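Local coordinates for glutamate--tRNA ligase (Elizabethkingia anophelis, PDB 6B1Z), which probably attaches glutamate to its cognate tRNA in an ATP-dependent reaction, as a glutamyl-tRNA synthetase of class I, at residues A32-L37 with K332-N337; F38-G43 with V76-P81. All coordinates share one frame; numbering follows the deposited sequence.

Interaction 1. Residues A32-L37 with K332-N337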
ATOM      1  N   ALA A  32       8.640   2.539   1.930  1.00 15.52           N
ATOM      2  CA  ALA A  32       9.331   1.412   2.544  1.00 13.96           C
ATOM      3  C   ALA A  32       9.989   0.520   1.494  1.00 15.74           C
ATOM      4  O   ALA A  32      11.132   0.087   1.676  1.00 15.35           O
ATOM      5  CB  ALA A  32       8.350   0.590   3.395  1.00 15.06           C
ATOM      6  N   LEU A  33       9.287   0.244   0.388  1.00 14.03           N
ATOM      7  CA  LEU A  33       9.847  -0.596  -0.664  1.00 12.33           C
ATOM      8  C   LEU A  33      11.095   0.025  -1.264  1.00 16.35           C
ATOM      9  O   LEU A  33      12.111  -0.658  -1.447  1.00 17.91           O
ATOM     10  CB  LEU A  33       8.800  -0.851  -1.750  1.00 15.79           C
ATOM     11  CG  LEU A  33       9.322  -1.586  -2.986  1.00 20.02           C
ATOM     12  CD1 LEU A  33       9.755  -3.024  -2.674  1.00 18.34           C
ATOM     13  CD2 LEU A  33       8.274  -1.575  -4.071  1.00 20.89           C
ATOM     14  N   TYR A  34      11.037   1.321  -1.590  1.00 16.12           N
ATOM     15  CA  TYR A  34      12.209   1.954  -2.191  1.00 14.24           C
ATOM     16  C   TYR A  34      13.374   2.026  -1.200  1.00 16.87           C
ATOM     17  O   TYR A  34      14.535   1.882  -1.611  1.00 18.41           O
ATOM     18  CB  TYR A  34      11.841   3.336  -2.753  1.00 15.30           C
ATOM     19  CG  TYR A  34      10.967   3.327  -4.009  1.00 15.83           C
ATOM     20  CD1 TYR A  34      10.623   2.139  -4.672  1.00 15.45           C
ATOM     21  CD2 TYR A  34      10.485   4.516  -4.535  1.00 17.97           C
ATOM     22  CE1 TYR A  34       9.819   2.160  -5.815  1.00 16.90           C
ATOM     23  CE2 TYR A  34       9.690   4.542  -5.680  1.00 20.20           C
ATOM     24  CZ  TYR A  34       9.357   3.368  -6.311  1.00 17.54           C
ATOM     25  OH  TYR A  34       8.582   3.422  -7.436  1.00 19.21           O
ATOM     26  N   ASP A  35      13.093   2.229   0.097  1.00 16.25           N
ATOM     27  CA  ASP A  35      14.124   2.068   1.128  1.00 15.73           C
ATOM     28  C   ASP A  35      14.785   0.698   1.047  1.00 17.40           C
ATOM     29  O   ASP A  35      16.019   0.575   1.052  1.00 18.01           O
ATOM     30  CB  ASP A  35      13.513   2.211   2.524  1.00 16.09           C
ATOM     31  CG  ASP A  35      13.283   3.627   2.945  1.00 19.13           C
ATOM     32  OD1 ASP A  35      14.141   4.497   2.662  1.00 17.82           O
ATOM     33  OD2 ASP A  35      12.242   3.862   3.617  1.00 17.07           O
ATOM     34  N   TYR A  36      13.958  -0.351   1.039  1.00 16.17           N
ATOM     35  CA  TYR A  36      14.456  -1.721   1.050  1.00 16.84           C
ATOM     36  C   TYR A  36      15.264  -2.020  -0.203  1.00 18.49           C
ATOM     37  O   TYR A  36      16.389  -2.534  -0.128  1.00 19.39           O
ATOM     38  CB  TYR A  36      13.263  -2.670   1.171  1.00 16.14           C
ATOM     39  CG  TYR A  36      13.613  -4.134   1.307  1.00 17.06           C
ATOM     40  CD1 TYR A  36      14.151  -4.636   2.485  1.00 18.18           C
ATOM     41  CD2 TYR A  36      13.388  -5.019   0.258  1.00 18.34           C
ATOM     42  CE1 TYR A  36      14.457  -5.975   2.611  1.00 18.63           C
ATOM     43  CE2 TYR A  36      13.691  -6.356   0.374  1.00 18.98           C
ATOM     44  CZ  TYR A  36      14.234  -6.833   1.555  1.00 20.75           C
ATOM     45  OH  TYR A  36      14.547  -8.173   1.671  1.00 24.86           O
ATOM     46  N   LEU A  37      14.709  -1.678  -1.368  1.00 16.24           N
ATOM     47  CA  LEU A  37      15.402  -1.938  -2.625  1.00 17.43           C
ATOM     48  C   LEU A  37      16.719  -1.185  -2.692  1.00 19.89           C
ATOM     49  O   LEU A  37      17.732  -1.739  -3.134  1.00 20.44           O
ATOM     50  CB  LEU A  37      14.509  -1.557  -3.810  1.00 18.66           C
ATOM     51  CG  LEU A  37      13.215  -2.367  -3.994  1.00 16.91           C
ATOM     52  CD1 LEU A  37      12.413  -1.851  -5.188  1.00 20.25           C
ATOM     53  CD2 LEU A  37      13.539  -3.849  -4.169  1.00 18.50           C
ATOM     54  N   LYS A 332      18.172  -6.214  -7.768  1.00 23.55           N
ATOM     55  CA  LYS A 332      19.335  -6.173  -8.647  1.00 28.88           C
ATOM     56  C   LYS A 332      19.342  -4.927  -9.529  1.00 28.49           C
ATOM     57  O   LYS A 332      20.414  -4.395  -9.830  1.00 31.39           O
ATOM     58  CB  LYS A 332      19.382  -7.443  -9.499  1.00 29.86           C
ATOM     59  N   GLU A 333      18.176  -4.425  -9.944  1.00 25.45           N
ATOM     60  CA  GLU A 333      18.176  -3.367 -10.944  1.00 31.21           C
ATOM     61  C   GLU A 333      17.659  -2.026 -10.444  1.00 29.84           C
ATOM     62  O   GLU A 333      17.717  -1.048 -11.204  1.00 32.59           O
ATOM     63  CB  GLU A 333      17.382  -3.794 -12.182  1.00 37.50           C
ATOM     64  CG  GLU A 333      15.918  -4.076 -11.976  1.00 43.24           C
ATOM     65  CD  GLU A 333      15.250  -4.476 -13.279  1.00 68.73           C
ATOM     66  OE1 GLU A 333      15.604  -3.891 -14.324  1.00 71.44           O
ATOM     67  OE2 GLU A 333      14.390  -5.383 -13.270  1.00 80.57           O
ATOM     68  N   PHE A 334      17.199  -1.932  -9.195  1.00 24.81           N
ATOM     69  CA  PHE A 334      16.658  -0.668  -8.706  1.00 20.57           C
ATOM     70  C   PHE A 334      17.720   0.421  -8.712  1.00 25.04           C
ATOM     71  O   PHE A 334      18.815   0.255  -8.166  1.00 25.84           O
ATOM     72  CB  PHE A 334      16.101  -0.820  -7.292  1.00 19.48           C
ATOM     73  CG  PHE A 334      15.396   0.423  -6.791  1.00 19.78           C
ATOM     74  CD1 PHE A 334      14.172   0.795  -7.321  1.00 23.16           C
ATOM     75  CD2 PHE A 334      15.982   1.228  -5.825  1.00 20.32           C
ATOM     76  CE1 PHE A 334      13.515   1.947  -6.876  1.00 21.67           C
ATOM     77  CE2 PHE A 334      15.345   2.377  -5.365  1.00 19.51           C
ATOM     78  CZ  PHE A 334      14.104   2.738  -5.894  1.00 20.50           C
ATOM     79  N   ASP A 335      17.380   1.546  -9.332  1.00 24.85           N
ATOM     80  CA  ASP A 335      18.248   2.714  -9.406  1.00 26.00           C
ATOM     81  C   ASP A 335      17.412   3.911  -8.988  1.00 24.65           C
ATOM     82  O   ASP A 335      16.491   4.310  -9.707  1.00 23.43           O
ATOM     83  CB  ASP A 335      18.811   2.885 -10.816  1.00 27.11           C
ATOM     84  CG  ASP A 335      19.803   4.025 -10.921  1.00 33.06           C
ATOM     85  OD1 ASP A 335      19.949   4.811  -9.957  1.00 26.95           O
ATOM     86  OD2 ASP A 335      20.446   4.127 -11.987  1.00 37.95           O
ATOM     87  N   LEU A 336      17.720   4.464  -7.814  1.00 23.38           N
ATOM     88  CA  LEU A 336      16.957   5.587  -7.288  1.00 23.83           C
ATOM     89  C   LEU A 336      17.000   6.780  -8.233  1.00 26.87           C
ATOM     90  O   LEU A 336      16.050   7.572  -8.279  1.00 27.94           O
ATOM     91  CB  LEU A 336      17.508   5.955  -5.910  1.00 27.80           C
ATOM     92  CG  LEU A 336      16.730   6.875  -4.986  1.00 26.80           C
ATOM     93  CD1 LEU A 336      15.323   6.343  -4.721  1.00 22.44           C
ATOM     94  CD2 LEU A 336      17.527   7.032  -3.707  1.00 24.24           C
ATOM     95  N   ASN A 337      18.077   6.908  -9.014  1.00 28.38           N
ATOM     96  CA  ASN A 337      18.191   8.000  -9.975  1.00 27.32           C
ATOM     97  C   ASN A 337      17.257   7.828 -11.165  1.00 32.78           C
ATOM     98  O   ASN A 337      17.146   8.754 -11.975  1.00 40.61           O
ATOM     99  CB  ASN A 337      19.642   8.136 -10.465  1.00 32.06           C
ATOM    100  CG  ASN A 337      20.615   8.477  -9.345  1.00 35.11           C
ATOM    101  OD1 ASN A 337      20.366   9.364  -8.521  1.00 32.74           O
ATOM    102  ND2 ASN A 337      21.736   7.767  -9.308  1.00 44.48           N
TER

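Interaction 2. Residues F38-G43 with V76-P81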
ATOM      1  N   PHE A  38      16.732   0.074  -2.245  1.00 17.87           N
ATOM      2  CA  PHE A  38      17.966   0.855  -2.287  1.00 19.53           C
ATOM      3  C   PHE A  38      19.015   0.267  -1.352  1.00 22.66           C
ATOM      4  O   PHE A  38      20.186   0.129  -1.730  1.00 21.30           O
ATOM      5  CB  PHE A  38      17.681   2.317  -1.936  1.00 18.98           C
ATOM      6  CG  PHE A  38      18.872   3.225  -2.099  1.00 18.73           C
ATOM      7  CD1 PHE A  38      19.271   3.655  -3.350  1.00 18.44           C
ATOM      8  CD2 PHE A  38      19.586   3.659  -0.988  1.00 22.50           C
ATOM      9  CE1 PHE A  38      20.367   4.488  -3.494  1.00 22.50           C
ATOM     10  CE2 PHE A  38      20.680   4.494  -1.134  1.00 23.38           C
ATOM     11  CZ  PHE A  38      21.060   4.910  -2.378  1.00 23.55           C
ATOM     12  N   ALA A  39      18.613  -0.108  -0.138  1.00 19.34           N
ATOM     13  CA  ALA A  39      19.569  -0.710   0.793  1.00 21.35           C
ATOM     14  C   ALA A  39      20.095  -2.040   0.262  1.00 20.68           C
ATOM     15  O   ALA A  39      21.310  -2.279   0.243  1.00 24.69           O
ATOM     16  CB  ALA A  39      18.923  -0.898   2.167  1.00 20.32           C
ATOM     17  N   LYS A  40      19.201  -2.916  -0.203  1.00 22.82           N
ATOM     18  CA  LYS A  40      19.669  -4.234  -0.625  1.00 25.56           C
ATOM     19  C   LYS A  40      20.486  -4.154  -1.914  1.00 22.32           C
ATOM     20  O   LYS A  40      21.472  -4.887  -2.077  1.00 23.57           O
ATOM     21  CB  LYS A  40      18.490  -5.197  -0.787  1.00 24.68           C
ATOM     22  CG  LYS A  40      17.780  -5.547   0.528  1.00 26.93           C
ATOM     23  CD  LYS A  40      18.750  -6.018   1.630  1.00 32.35           C
ATOM     24  CE  LYS A  40      18.467  -5.301   2.969  1.00 33.47           C
ATOM     25  NZ  LYS A  40      19.575  -5.378   3.988  1.00 32.68           N
ATOM     26  N   HIS A  41      20.095  -3.269  -2.839  1.00 22.93           N
ATOM     27  CA  HIS A  41      20.865  -3.087  -4.069  1.00 22.83           C
ATOM     28  C   HIS A  41      22.309  -2.710  -3.765  1.00 23.56           C
ATOM     29  O   HIS A  41      23.237  -3.141  -4.462  1.00 28.43           O
ATOM     30  CB  HIS A  41      20.204  -2.002  -4.931  1.00 22.27           C
ATOM     31  CG  HIS A  41      20.925  -1.711  -6.212  1.00 23.18           C
ATOM     32  ND1 HIS A  41      20.754  -2.465  -7.353  1.00 27.98           N
ATOM     33  CD2 HIS A  41      21.808  -0.736  -6.536  1.00 25.16           C
ATOM     34  CE1 HIS A  41      21.503  -1.972  -8.323  1.00 32.27           C
ATOM     35  NE2 HIS A  41      22.151  -0.920  -7.853  1.00 32.72           N
ATOM     36  N   ASN A  42      22.514  -1.934  -2.705  1.00 24.52           N
ATOM     37  CA  ASN A  42      23.829  -1.418  -2.358  1.00 25.59           C
ATOM     38  C   ASN A  42      24.472  -2.154  -1.187  1.00 30.44           C
ATOM     39  O   ASN A  42      25.499  -1.697  -0.672  1.00 32.64           O
ATOM     40  CB  ASN A  42      23.721   0.079  -2.074  1.00 25.62           C
ATOM     41  CG  ASN A  42      23.431   0.868  -3.329  1.00 28.09           C
ATOM     42  OD1 ASN A  42      24.279   0.963  -4.215  1.00 31.34           O
ATOM     43  ND2 ASN A  42      22.221   1.410  -3.431  1.00 27.30           N
ATOM     44  N   GLY A  43      23.916  -3.292  -0.779  1.00 27.84           N
ATOM     45  CA  GLY A  43      24.495  -4.061   0.310  1.00 29.09           C
ATOM     46  C   GLY A  43      24.481  -3.346   1.641  1.00 27.13           C
ATOM     47  O   GLY A  43      25.399  -3.531   2.449  1.00 29.82           O
ATOM     48  N   VAL A  76      11.776  -7.360   5.735  1.00 27.13           N
ATOM     49  CA  VAL A  76      11.997  -7.327   7.184  1.00 28.68           C
ATOM     50  C   VAL A  76      13.149  -6.374   7.497  1.00 26.33           C
ATOM     51  O   VAL A  76      14.238  -6.509   6.911  1.00 24.19           O
ATOM     52  CB  VAL A  76      12.290  -8.724   7.712  1.00 28.57           C
ATOM     53  CG1 VAL A  76      12.518  -8.684   9.216  1.00 28.14           C
ATOM     54  CG2 VAL A  76      11.148  -9.697   7.361  1.00 31.58           C
ATOM     55  N   PRO A  77      12.965  -5.432   8.422  1.00 23.76           N
ATOM     56  CA  PRO A  77      14.051  -4.511   8.766  1.00 20.19           C
ATOM     57  C   PRO A  77      15.252  -5.221   9.376  1.00 18.45           C
ATOM     58  O   PRO A  77      15.125  -6.205  10.110  1.00 23.18           O
ATOM     59  CB  PRO A  77      13.400  -3.565   9.783  1.00 21.64           C
ATOM     60  CG  PRO A  77      11.923  -3.671   9.508  1.00 21.44           C
ATOM     61  CD  PRO A  77      11.703  -5.083   9.095  1.00 24.51           C
ATOM     62  N   ASP A  78      16.431  -4.677   9.082  1.00 20.23           N
ATOM     63  CA  ASP A  78      17.665  -5.154   9.703  1.00 20.53           C
ATOM     64  C   ASP A  78      17.802  -4.673  11.143  1.00 20.22           C
ATOM     65  O   ASP A  78      18.439  -5.347  11.968  1.00 22.73           O
ATOM     66  CB  ASP A  78      18.867  -4.668   8.886  1.00 19.84           C
ATOM     67  CG  ASP A  78      18.862  -5.200   7.469  1.00 24.84           C
ATOM     68  OD1 ASP A  78      18.791  -6.439   7.301  1.00 26.43           O
ATOM     69  OD2 ASP A  78      18.904  -4.388   6.523  1.00 23.96           O
ATOM     70  N   GLU A  79      17.239  -3.505  11.444  1.00 19.75           N
ATOM     71  CA  GLU A  79      17.253  -2.886  12.765  1.00 17.06           C
ATOM     72  C   GLU A  79      15.851  -2.358  13.020  1.00 20.86           C
ATOM     73  O   GLU A  79      15.256  -1.758  12.124  1.00 18.85           O
ATOM     74  CB  GLU A  79      18.282  -1.746  12.835  1.00 17.96           C
ATOM     75  CG  GLU A  79      19.703  -2.220  12.528  1.00 18.78           C
ATOM     76  CD  GLU A  79      20.716  -1.103  12.383  1.00 18.88           C
ATOM     77  OE1 GLU A  79      20.530   0.004  12.951  1.00 19.01           O
ATOM     78  OE2 GLU A  79      21.736  -1.353  11.696  1.00 22.23           O
ATOM     79  N   SER A  80      15.311  -2.618  14.221  1.00 17.77           N
ATOM     80  CA  SER A  80      13.923  -2.281  14.534  1.00 18.47           C
ATOM     81  C   SER A  80      13.677  -2.523  16.017  1.00 20.04           C
ATOM     82  O   SER A  80      14.516  -3.135  16.690  1.00 19.27           O
ATOM     83  CB  SER A  80      12.954  -3.129  13.701  1.00 17.32           C
ATOM     84  OG  SER A  80      13.041  -4.485  14.103  1.00 20.23           O
ATOM     85  N   PRO A  81      12.538  -2.099  16.566  1.00 17.84           N
ATOM     86  CA  PRO A  81      12.235  -2.502  17.951  1.00 20.08           C
ATOM     87  C   PRO A  81      12.164  -4.012  18.123  1.00 20.05           C
ATOM     88  O   PRO A  81      12.592  -4.537  19.159  1.00 21.95           O
ATOM     89  CB  PRO A  81      10.887  -1.816  18.226  1.00 20.22           C
ATOM     90  CG  PRO A  81      10.861  -0.650  17.302  1.00 17.48           C
ATOM     91  CD  PRO A  81      11.573  -1.102  16.049  1.00 20.60           C
TER

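Interaction 1. Residues A32-L37 with K332-N337
Phe-334 lays its ring against helix 26-41, where it meets two side chains one helical turn apart, Tyr-34 and Leu-37. Leu-37 covers one face of this ring: its CB sits 4.0 Å from the Phe-334 ring centroid and 27° off the normal, a CH-pi contact. The same leucine reaches further along the ring with one methyl, CD1, 3.8 Å from Phe-334 CD1. Toward its far end, the phenyl ring meets Tyr-34 obliquely, with the two planes at 35° and Phe-334 CE1 3.6 Å from Tyr-34 CD1. From the tyrosine's side, that CE1 atom lies over the ring face, displaced toward the rim.

The backbone explains how the phenyl ring gets there. Phe-334 is the first residue to leave helix 327-333, and its CG stands anti to the backbone N (chi1 -174°), which sends the ring back toward helix 26-41. Just beyond, Asp-335 OD1 accepts from Asn-337 N at 3.0 Å, an Asx turn that starts the following 3-10 segment. The aromatic pair has further partners: Trp-316 packs edge-to-face with Phe-334, and the Tyr-34 hydroxyl is hydrogen-bonded to Ala-312 O. Met-330 and Ile-331 also press on Leu-37. The result is a buried apolar helix-to-loop contact in the class I catalytic domain, packing a late segment onto the helix that begins within the HIGH-type signature.

Interaction 2. Residues F38-G43 with V76-P81
Asp-78 OD2 receives the ammonium group of Lys-40 at 2.8 Å from NZ, and Phe-46 N gives the same oxygen a second hydrogen bond. The lysine nitrogen approaches on the syn side of the carboxylate, 15° out of its plane, and stays 3.6 Å from the other oxygen, Asp-78 OD1, so this salt bridge is one-sided. The two side chains reach for each other from opposite directions. Lys-40 does not extend straight: bends at chi2 (-51°) and chi3 carry its end over to Asp-78, and NZ also donates to Gly-44 O, in the turn after its own helix. That second bond probably steadies the ammonium group at this partly exposed position.

The helix ends here in a Schellman motif. Gly-43, at positive phi, is its C-prime residue, with Gly-43 N bonded to Lys-40 O at 3.2 Å and Gly-44 N to Ala-39 O. Asn-42 supports the ending, since its ND2 and N reach Phe-38 O from opposite faces of the carbonyl plane, at 2.9 Å from ND2 and 3.3 Å from N. Within the loop, backbone bonds of Asp-78 to Phe-46 and of Glu-79 to Leu-48 hold it along strand 45-48. The salt bridge thus joins this loop to the C-terminal end of the helix in a beta-alpha-beta unit (strand 13-16, helix 26-41, strand 45-48) of the Rossmann-type catalytic domain.

In the fold
Both interactions use helix 26-41, on successive turns: residues 32-37 serve interaction 1 and residues 38-43 serve interaction 2, with centres about 11 Å apart. Interaction 1 is buried and apolar, built from aromatic and leucine side chains, and brings in a segment from nearly 300 residues later. Interaction 2 lies at the surface, rests on one salt bridge, and involves a loop much closer in sequence. The two also touch directly: Leu-336 CD2 packs 3.8 Å from Phe-38 CD1, and His-41, whose ND1 is hydrogen-bonded to Ile-331 O, lies against the end of helix 327-333. Hydrophobic burial thus gives way to charge pairing as the helix ends.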